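Local coordinates for protein hydroxyglutarate synthase (Oryza sativa, PDB 6W1K) that catalyses the iron(II)-dependent decarboxylation and hydroxylation of 2-oxoadipate to D-2-hydroxyglutarate in lysine catabolism, at residues A[154-168]-A[184-196]. Numbering follows the deposited sequence.
Sequences ATLASTSGELTWEKP and AWTLVNGYALNHT. With NI (nickel (II) ion), chain E; OOG (2-oxoadipic acid), chain F.
Ala154 sets its methyl squarely over the middle of one face of the Tyr191 ring, a CH-pi contact with CB 3.4 Å from the ring centroid. The hydroxyl of Tyr191 is hydrogen-bonded to Ser74 OG of helix 72-81. One turn later Ser158 donates from OG to Tyr191 O at 2.8 Å, approaching from 34° outside the carbonyl plane; chi1 of -170° swings OG away from its own backbone N toward that oxygen. Past the helix, a water bridges Glu162 O and Tyr191 N, so both backbone polar groups of Tyr191 are tied to 154-168. Leu163 then lays CD2 on the peptide linking Asn189 to Gly190, 3.5 Å from Gly190 N, where a side chain on Gly190 would collide with it. Trp165 comes edge-on to the end of helix 181-189: NE1 donates to Leu187 O at 2.9 Å, nearly straight at 167°, while CZ2 meets Thr186 O in the ring plane. With an alanine in place of Trp165, Leu187 O would probably lose its indole donor and a gap would be likely to open beside Gly190. Pro168 closes the run, its CB against Leu187 CD2 at 3.5 Å. Leu187 O and the N and O of Tyr191 are thus satisfied from 154-168 where the helix ends, a few residues before His195, which with His59, Glu267 and 2-oxoadipate holds the nickel ion bound at the iron site.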
ATOM      1  N   ALA A 154      14.676  -8.093  -0.055  1.00 22.58           N
ATOM      2  CA  ALA A 154      13.833  -6.903  -0.072  1.00 22.49           C
ATOM      3  C   ALA A 154      13.114  -6.704   1.249  1.00 22.61           C
ATOM      4  O   ALA A 154      12.874  -5.568   1.662  1.00 22.74           O
ATOM      5  CB  ALA A 154      12.811  -6.991  -1.219  1.00 23.82           C
ATOM      6  N   THR A 155      12.750  -7.788   1.926  1.00 23.80           N
ATOM      7  CA  THR A 155      12.042  -7.637   3.199  1.00 26.84           C
ATOM      8  C   THR A 155      12.944  -7.092   4.297  1.00 25.66           C
ATOM      9  O   THR A 155      12.514  -6.253   5.100  1.00 25.70           O
ATOM     10  CB  THR A 155      11.451  -8.995   3.594  1.00 31.32           C
ATOM     11  OG1 THR A 155      10.693  -9.465   2.479  1.00 35.02           O
ATOM     12  CG2 THR A 155      10.547  -8.871   4.793  1.00 30.15           C
ATOM     13  N   LEU A 156      14.193  -7.544   4.343  1.00 25.76           N
ATOM     14  CA  LEU A 156      15.183  -6.945   5.227  1.00 28.67           C
ATOM     15  C   LEU A 156      15.307  -5.450   4.977  1.00 24.99           C
ATOM     16  O   LEU A 156      15.323  -4.647   5.914  1.00 25.42           O
ATOM     17  CB  LEU A 156      16.525  -7.637   5.016  1.00 36.04           C
ATOM     18  CG  LEU A 156      17.119  -8.661   5.969  1.00 44.08           C
ATOM     19  CD1 LEU A 156      18.490  -8.993   5.396  1.00 42.97           C
ATOM     20  CD2 LEU A 156      17.174  -8.086   7.332  1.00 43.20           C
ATOM     21  N   ALA A 157      15.384  -5.057   3.704  1.00 23.93           N
ATOM     22  CA  ALA A 157      15.417  -3.635   3.356  1.00 23.48           C
ATOM     23  C   ALA A 157      14.182  -2.903   3.886  1.00 23.68           C
ATOM     24  O   ALA A 157      14.284  -1.817   4.474  1.00 24.74           O
ATOM     25  CB  ALA A 157      15.525  -3.484   1.844  1.00 23.91           C
ATOM     26  N   SER A 158      13.008  -3.498   3.705  1.00 24.12           N
ATOM     27  CA  SER A 158      11.770  -2.851   4.126  1.00 25.16           C
ATOM     28  C   SER A 158      11.694  -2.734   5.644  1.00 26.40           C
ATOM     29  O   SER A 158      11.253  -1.707   6.168  1.00 28.13           O
ATOM     30  CB  SER A 158      10.571  -3.639   3.593  1.00 26.17           C
ATOM     31  OG  SER A 158       9.381  -2.910   3.800  1.00 27.48           O
ATOM     32  N   THR A 159      12.107  -3.772   6.369  1.00 25.72           N
ATOM     33  CA  THR A 159      12.012  -3.696   7.828  1.00 27.44           C
ATOM     34  C   THR A 159      13.017  -2.729   8.425  1.00 28.78           C
ATOM     35  O   THR A 159      12.841  -2.289   9.562  1.00 29.73           O
ATOM     36  CB  THR A 159      12.195  -5.070   8.473  1.00 26.32           C
ATOM     37  OG1 THR A 159      13.454  -5.655   8.093  1.00 26.45           O
ATOM     38  CG2 THR A 159      11.056  -6.001   8.071  1.00 26.98           C
ATOM     39  N   SER A 160      14.074  -2.395   7.708  1.00 30.53           N
ATOM     40  CA  SER A 160      15.105  -1.567   8.293  1.00 31.01           C
ATOM     41  C   SER A 160      15.100  -0.163   7.729  1.00 30.54           C
ATOM     42  O   SER A 160      15.896   0.657   8.177  1.00 30.72           O
ATOM     43  CB  SER A 160      16.481  -2.210   8.066  1.00 31.27           C
ATOM     44  OG  SER A 160      16.776  -2.266   6.674  1.00 32.12           O
ATOM     45  N   GLY A 161      14.263   0.120   6.733  1.00 29.09           N
ATOM     46  CA  GLY A 161      14.246   1.448   6.162  1.00 28.91           C
ATOM     47  C   GLY A 161      15.451   1.789   5.295  1.00 28.92           C
ATOM     48  O   GLY A 161      15.762   2.964   5.131  1.00 29.46           O
ATOM     49  N   GLU A 162      16.110   0.800   4.706  1.00 28.29           N
ATOM     50  CA  GLU A 162      17.311   1.038   3.910  1.00 27.54           C
ATOM     51  C   GLU A 162      16.997   0.897   2.426  1.00 26.67           C
ATOM     52  O   GLU A 162      16.107   0.140   2.038  1.00 26.60           O
ATOM     53  CB  GLU A 162      18.421   0.062   4.314  1.00 30.44           C
ATOM     54  CG  GLU A 162      18.846   0.206   5.768  1.00 33.83           C
ATOM     55  CD  GLU A 162      19.615   1.487   6.078  1.00 39.42           C
ATOM     56  OE1 GLU A 162      20.096   2.154   5.135  1.00 42.23           O
ATOM     57  OE2 GLU A 162      19.748   1.801   7.290  1.00 41.67           O
ATOM     58  N   LEU A 163      17.702   1.674   1.600  1.00 25.66           N
ATOM     59  CA  LEU A 163      17.792   1.426   0.160  1.00 25.30           C
ATOM     60  C   LEU A 163      18.895   0.382  -0.090  1.00 24.47           C
ATOM     61  O   LEU A 163      19.908   0.373   0.613  1.00 25.47           O
ATOM     62  CB  LEU A 163      18.130   2.734  -0.589  1.00 25.43           C
ATOM     63  CG  LEU A 163      17.160   3.904  -0.354  1.00 26.53           C
ATOM     64  CD1 LEU A 163      17.641   5.201  -1.025  1.00 27.16           C
ATOM     65  CD2 LEU A 163      15.774   3.531  -0.839  1.00 26.58           C
ATOM     66  N   THR A 164      18.688  -0.513  -1.060  1.00 23.03           N
ATOM     67  CA  THR A 164      19.709  -1.513  -1.380  1.00 24.03           C
ATOM     68  C   THR A 164      20.728  -1.003  -2.403  1.00 24.07           C
ATOM     69  O   THR A 164      21.882  -1.447  -2.410  1.00 25.19           O
ATOM     70  CB  THR A 164      19.060  -2.795  -1.910  1.00 25.15           C
ATOM     71  OG1 THR A 164      18.283  -2.501  -3.079  1.00 24.93           O
ATOM     72  CG2 THR A 164      18.180  -3.423  -0.829  1.00 27.54           C
ATOM     73  N   TRP A 165      20.320  -0.067  -3.237  1.00 24.62           N
ATOM     74  CA  TRP A 165      21.225   0.649  -4.124  1.00 23.85           C
ATOM     75  C   TRP A 165      21.890   1.836  -3.430  1.00 24.55           C
ATOM     76  O   TRP A 165      21.493   2.271  -2.350  1.00 23.89           O
ATOM     77  CB  TRP A 165      20.482   1.125  -5.347  1.00 23.60           C
ATOM     78  CG  TRP A 165      19.137   1.720  -5.113  1.00 22.16           C
ATOM     79  CD1 TRP A 165      18.856   2.980  -4.692  1.00 22.56           C
ATOM     80  CD2 TRP A 165      17.877   1.056  -5.291  1.00 22.63           C
ATOM     81  NE1 TRP A 165      17.483   3.155  -4.634  1.00 21.58           N
ATOM     82  CE2 TRP A 165      16.868   1.976  -4.973  1.00 22.09           C
ATOM     83  CE3 TRP A 165      17.510  -0.218  -5.712  1.00 22.91           C
ATOM     84  CZ2 TRP A 165      15.502   1.653  -5.065  1.00 22.75           C
ATOM     85  CZ3 TRP A 165      16.140  -0.544  -5.790  1.00 23.69           C
ATOM     86  CH2 TRP A 165      15.173   0.382  -5.477  1.00 23.23           C
ATOM     87  N   GLU A 166      22.902   2.392  -4.088  1.00 25.77           N
ATOM     88  CA  GLU A 166      23.586   3.529  -3.499  1.00 30.04           C
ATOM     89  C   GLU A 166      22.633   4.714  -3.423  1.00 28.27           C
ATOM     90  O   GLU A 166      21.663   4.800  -4.170  1.00 27.08           O
ATOM     91  CB  GLU A 166      24.828   3.909  -4.305  1.00 39.17           C
ATOM     92  CG  GLU A 166      24.535   4.465  -5.700  1.00 51.45           C
ATOM     93  CD  GLU A 166      25.825   4.851  -6.443  1.00 65.08           C
ATOM     94  OE1 GLU A 166      26.924   4.546  -5.924  1.00 62.28           O
ATOM     95  OE2 GLU A 166      25.742   5.445  -7.545  1.00 65.03           O
ATOM     96  N   LYS A 167      22.936   5.637  -2.516  1.00 30.12           N
ATOM     97  CA  LYS A 167      22.127   6.841  -2.368  1.00 35.24           C
ATOM     98  C   LYS A 167      22.114   7.586  -3.696  1.00 32.80           C
ATOM     99  O   LYS A 167      23.165   7.739  -4.314  1.00 30.24           O
ATOM    100  CB  LYS A 167      22.710   7.749  -1.288  1.00 42.49           C
ATOM    101  CG  LYS A 167      21.702   8.621  -0.562  1.00 50.57           C
ATOM    102  CD  LYS A 167      22.354   9.405   0.599  1.00 57.85           C
ATOM    103  CE  LYS A 167      21.490   9.328   1.877  1.00 64.17           C
ATOM    104  NZ  LYS A 167      21.389  10.644   2.627  1.00 67.84           N
ATOM    105  N   PRO A 168      20.964   8.053  -4.159  1.00 34.71           N
ATOM    106  CA  PRO A 168      20.909   8.700  -5.481  1.00 34.39           C
ATOM    107  C   PRO A 168      21.485  10.101  -5.472  1.00 33.89           C
ATOM    108  O   PRO A 168      21.524  10.777  -4.438  1.00 30.76           O
ATOM    109  CB  PRO A 168      19.411   8.752  -5.790  1.00 35.80           C
ATOM    110  CG  PRO A 168      18.723   8.077  -4.662  1.00 37.28           C
ATOM    111  CD  PRO A 168      19.643   7.903  -3.531  1.00 36.48           C
ATOM    112  N   ALA A 184      10.713   8.004  -9.582  1.00 24.94           N
ATOM    113  CA  ALA A 184      11.394   8.891  -8.646  1.00 25.67           C
ATOM    114  C   ALA A 184      11.074   8.528  -7.191  1.00 25.72           C
ATOM    115  O   ALA A 184      11.969   8.529  -6.329  1.00 24.67           O
ATOM    116  CB  ALA A 184      11.000  10.342  -8.946  1.00 26.03           C
ATOM    117  N   TRP A 185       9.802   8.243  -6.898  1.00 25.14           N
ATOM    118  CA  TRP A 185       9.412   7.776  -5.564  1.00 23.43           C
ATOM    119  C   TRP A 185      10.238   6.554  -5.160  1.00 22.72           C
ATOM    120  O   TRP A 185      10.798   6.499  -4.064  1.00 22.81           O
ATOM    121  CB  TRP A 185       7.900   7.447  -5.511  1.00 23.61           C
ATOM    122  CG  TRP A 185       7.459   7.218  -4.100  1.00 22.79           C
ATOM    123  CD1 TRP A 185       6.930   8.154  -3.256  1.00 22.94           C
ATOM    124  CD2 TRP A 185       7.531   6.000  -3.342  1.00 22.04           C
ATOM    125  NE1 TRP A 185       6.713   7.617  -2.038  1.00 22.81           N
ATOM    126  CE2 TRP A 185       7.038   6.286  -2.060  1.00 22.30           C
ATOM    127  CE3 TRP A 185       7.945   4.709  -3.624  1.00 22.51           C
ATOM    128  CZ2 TRP A 185       6.981   5.341  -1.051  1.00 22.94           C
ATOM    129  CZ3 TRP A 185       7.857   3.751  -2.625  1.00 22.97           C
ATOM    130  CH2 TRP A 185       7.409   4.086  -1.346  1.00 22.96           C
ATOM    131  N   THR A 186      10.311   5.557  -6.039  1.00 22.71           N
ATOM    132  CA  THR A 186      10.968   4.306  -5.691  1.00 23.52           C
ATOM    133  C   THR A 186      12.473   4.474  -5.562  1.00 23.06           C
ATOM    134  O   THR A 186      13.089   3.828  -4.709  1.00 22.60           O
ATOM    135  CB  THR A 186      10.595   3.262  -6.738  1.00 24.81           C
ATOM    136  OG1 THR A 186       9.178   3.246  -6.864  1.00 25.22           O
ATOM    137  CG2 THR A 186      10.997   1.871  -6.363  1.00 25.30           C
ATOM    138  N   LEU A 187      13.076   5.384  -6.341  1.00 22.91           N
ATOM    139  CA  LEU A 187      14.509   5.596  -6.219  1.00 23.75           C
ATOM    140  C   LEU A 187      14.886   6.009  -4.807  1.00 23.06           C
ATOM    141  O   LEU A 187      15.897   5.552  -4.263  1.00 23.79           O
ATOM    142  CB  LEU A 187      14.976   6.661  -7.234  1.00 25.53           C
ATOM    143  CG  LEU A 187      16.481   6.865  -7.263  1.00 27.96           C
ATOM    144  CD1 LEU A 187      17.157   5.628  -7.820  1.00 29.47           C
ATOM    145  CD2 LEU A 187      16.849   8.109  -8.120  1.00 28.92           C
ATOM    146  N   VAL A 188      14.083   6.873  -4.180  1.00 21.82           N
ATOM    147  CA  VAL A 188      14.438   7.392  -2.873  1.00 22.56           C
ATOM    148  C   VAL A 188      13.741   6.661  -1.716  1.00 21.88           C
ATOM    149  O   VAL A 188      14.141   6.858  -0.559  1.00 22.99           O
ATOM    150  CB  VAL A 188      14.167   8.909  -2.779  1.00 24.00           C
ATOM    151  CG1 VAL A 188      15.101   9.664  -3.734  1.00 24.53           C
ATOM    152  CG2 VAL A 188      12.729   9.240  -3.093  1.00 24.74           C
ATOM    153  N   ASN A 189      12.748   5.820  -1.985  1.00 21.93           N
ATOM    154  CA  ASN A 189      12.054   5.089  -0.918  1.00 22.39           C
ATOM    155  C   ASN A 189      12.240   3.576  -0.986  1.00 22.41           C
ATOM    156  O   ASN A 189      12.073   2.901   0.036  1.00 21.69           O
ATOM    157  CB  ASN A 189      10.536   5.391  -0.928  1.00 23.15           C
ATOM    158  CG  ASN A 189      10.202   6.820  -0.481  1.00 24.14           C
ATOM    159  OD1 ASN A 189      10.197   7.135   0.702  1.00 25.41           O
ATOM    160  ND2 ASN A 189       9.947   7.693  -1.443  1.00 23.30           N
ATOM    161  N   GLY A 190      12.531   3.017  -2.155  1.00 22.83           N
ATOM    162  CA  GLY A 190      12.801   1.591  -2.224  1.00 23.24           C
ATOM    163  C   GLY A 190      11.591   0.780  -1.784  1.00 22.68           C
ATOM    164  O   GLY A 190      10.446   1.077  -2.129  1.00 23.88           O
ATOM    165  N   TYR A 191      11.862  -0.258  -1.019  1.00 21.92           N
ATOM    166  CA  TYR A 191      10.873  -1.213  -0.559  1.00 20.24           C
ATOM    167  C   TYR A 191      10.128  -0.763   0.704  1.00 20.17           C
ATOM    168  O   TYR A 191       9.464  -1.595   1.358  1.00 21.14           O
ATOM    169  CB  TYR A 191      11.582  -2.533  -0.311  1.00 20.20           C
ATOM    170  CG  TYR A 191      12.134  -3.213  -1.533  1.00 21.21           C
ATOM    171  CD1 TYR A 191      11.288  -3.798  -2.458  1.00 22.33           C
ATOM    172  CD2 TYR A 191      13.512  -3.300  -1.739  1.00 22.68           C
ATOM    173  CE1 TYR A 191      11.782  -4.440  -3.559  1.00 24.09           C
ATOM    174  CE2 TYR A 191      14.007  -3.944  -2.822  1.00 24.13           C
ATOM    175  CZ  TYR A 191      13.139  -4.531  -3.729  1.00 25.07           C
ATOM    176  OH  TYR A 191      13.631  -5.196  -4.825  1.00 25.74           O
ATOM    177  N   ALA A 192      10.215   0.514   1.063  1.00 22.26           N
ATOM    178  CA  ALA A 192       9.477   1.030   2.205  1.00 22.84           C
ATOM    179  C   ALA A 192       7.987   0.901   1.958  1.00 23.28           C
ATOM    180  O   ALA A 192       7.500   1.031   0.833  1.00 24.21           O
ATOM    181  CB  ALA A 192       9.804   2.502   2.478  1.00 23.48           C
ATOM    182  N   LEU A 193       7.255   0.611   3.024  1.00 23.25           N
ATOM    183  CA  LEU A 193       5.804   0.563   2.914  1.00 24.30           C
ATOM    184  C   LEU A 193       5.289   1.875   2.332  1.00 24.71           C
ATOM    185  O   LEU A 193       5.571   2.960   2.867  1.00 24.19           O
ATOM    186  CB  LEU A 193       5.229   0.321   4.296  1.00 24.75           C
ATOM    187  CG  LEU A 193       3.732   0.223   4.390  1.00 25.41           C
ATOM    188  CD1 LEU A 193       3.178  -1.033   3.702  1.00 24.09           C
ATOM    189  CD2 LEU A 193       3.418   0.230   5.877  1.00 26.95           C
ATOM    190  N   ASN A 194       4.554   1.782   1.222  1.00 24.25           N
ATOM    191  CA  ASN A 194       4.068   2.985   0.536  1.00 25.71           C
ATOM    192  C   ASN A 194       2.801   3.528   1.193  1.00 25.12           C
ATOM    193  O   ASN A 194       2.597   4.752   1.255  1.00 26.01           O
ATOM    194  CB  ASN A 194       3.828   2.653  -0.935  1.00 27.67           C
ATOM    195  CG  ASN A 194       3.098   3.749  -1.655  1.00 30.67           C
ATOM    196  OD1 ASN A 194       1.882   3.717  -1.769  1.00 30.36           O
ATOM    197  ND2 ASN A 194       3.837   4.741  -2.127  1.00 29.44           N
ATOM    198  N   HIS A 195       1.947   2.630   1.699  1.00 25.14           N
ATOM    199  CA  HIS A 195       0.890   3.051   2.603  1.00 26.59           C
ATOM    200  C   HIS A 195       0.289   1.838   3.295  1.00 26.10           C
ATOM    201  O   HIS A 195       0.415   0.690   2.842  1.00 25.18           O
ATOM    202  CB  HIS A 195      -0.194   3.858   1.883  1.00 27.78           C
ATOM    203  CG  HIS A 195      -0.989   3.088   0.873  1.00 29.53           C
ATOM    204  ND1 HIS A 195      -0.601   2.960  -0.448  1.00 30.39           N
ATOM    205  CD2 HIS A 195      -2.178   2.450   0.975  1.00 29.70           C
ATOM    206  CE1 HIS A 195      -1.506   2.262  -1.104  1.00 30.95           C
ATOM    207  NE2 HIS A 195      -2.463   1.918  -0.258  1.00 30.16           N
ATOM    208  N   THR A 196      -0.326   2.111   4.427  1.00 26.30           N
ATOM    209  CA  THR A 196      -1.295   1.202   5.011  1.00 27.47           C
ATOM    210  C   THR A 196      -2.665   1.810   4.766  1.00 26.89           C
ATOM    211  O   THR A 196      -2.786   2.971   4.356  1.00 26.64           O
ATOM    212  CB  THR A 196      -1.028   0.976   6.505  1.00 29.97           C
ATOM    213  OG1 THR A 196      -1.803  -0.157   6.953  1.00 32.12           O
ATOM    214  CG2 THR A 196      -1.411   2.194   7.315  1.00 30.16           C
TER
HETATM  215 NI    NI E 401      -4.156   1.161  -1.379  0.75 36.37          NI
HETATM  216  C2  OOG F 402      -0.625   1.755  -4.716  1.00 78.91           C
HETATM  217  C3  OOG F 402      -1.894   2.484  -5.163  1.00 79.22           C
HETATM  218  C4  OOG F 402      -3.014   1.475  -5.441  1.00 79.11           C
HETATM  219  C6  OOG F 402      -5.191   0.770  -4.109  1.00 77.31           C
HETATM  220  O4  OOG F 402      -5.823   0.532  -5.168  1.00 77.02           O
HETATM  221  O3  OOG F 402      -5.801   0.808  -3.018  1.00 76.29           O
HETATM  222  C5  OOG F 402      -3.687   1.014  -4.148  1.00 78.50           C
HETATM  223  C1  OOG F 402       0.585   2.698  -4.647  1.00 77.90           C
HETATM  224  O1  OOG F 402       1.681   2.256  -4.632  1.00 76.90           O
HETATM  225  O2  OOG F 402       0.428   4.084  -4.598  1.00 77.46           O
HETATM  226  O5  OOG F 402      -3.052   0.839  -3.170  1.00 78.85           O
HETATM  227  O   HOH W   1      14.665  -0.404  -0.151  1.00 21.68           O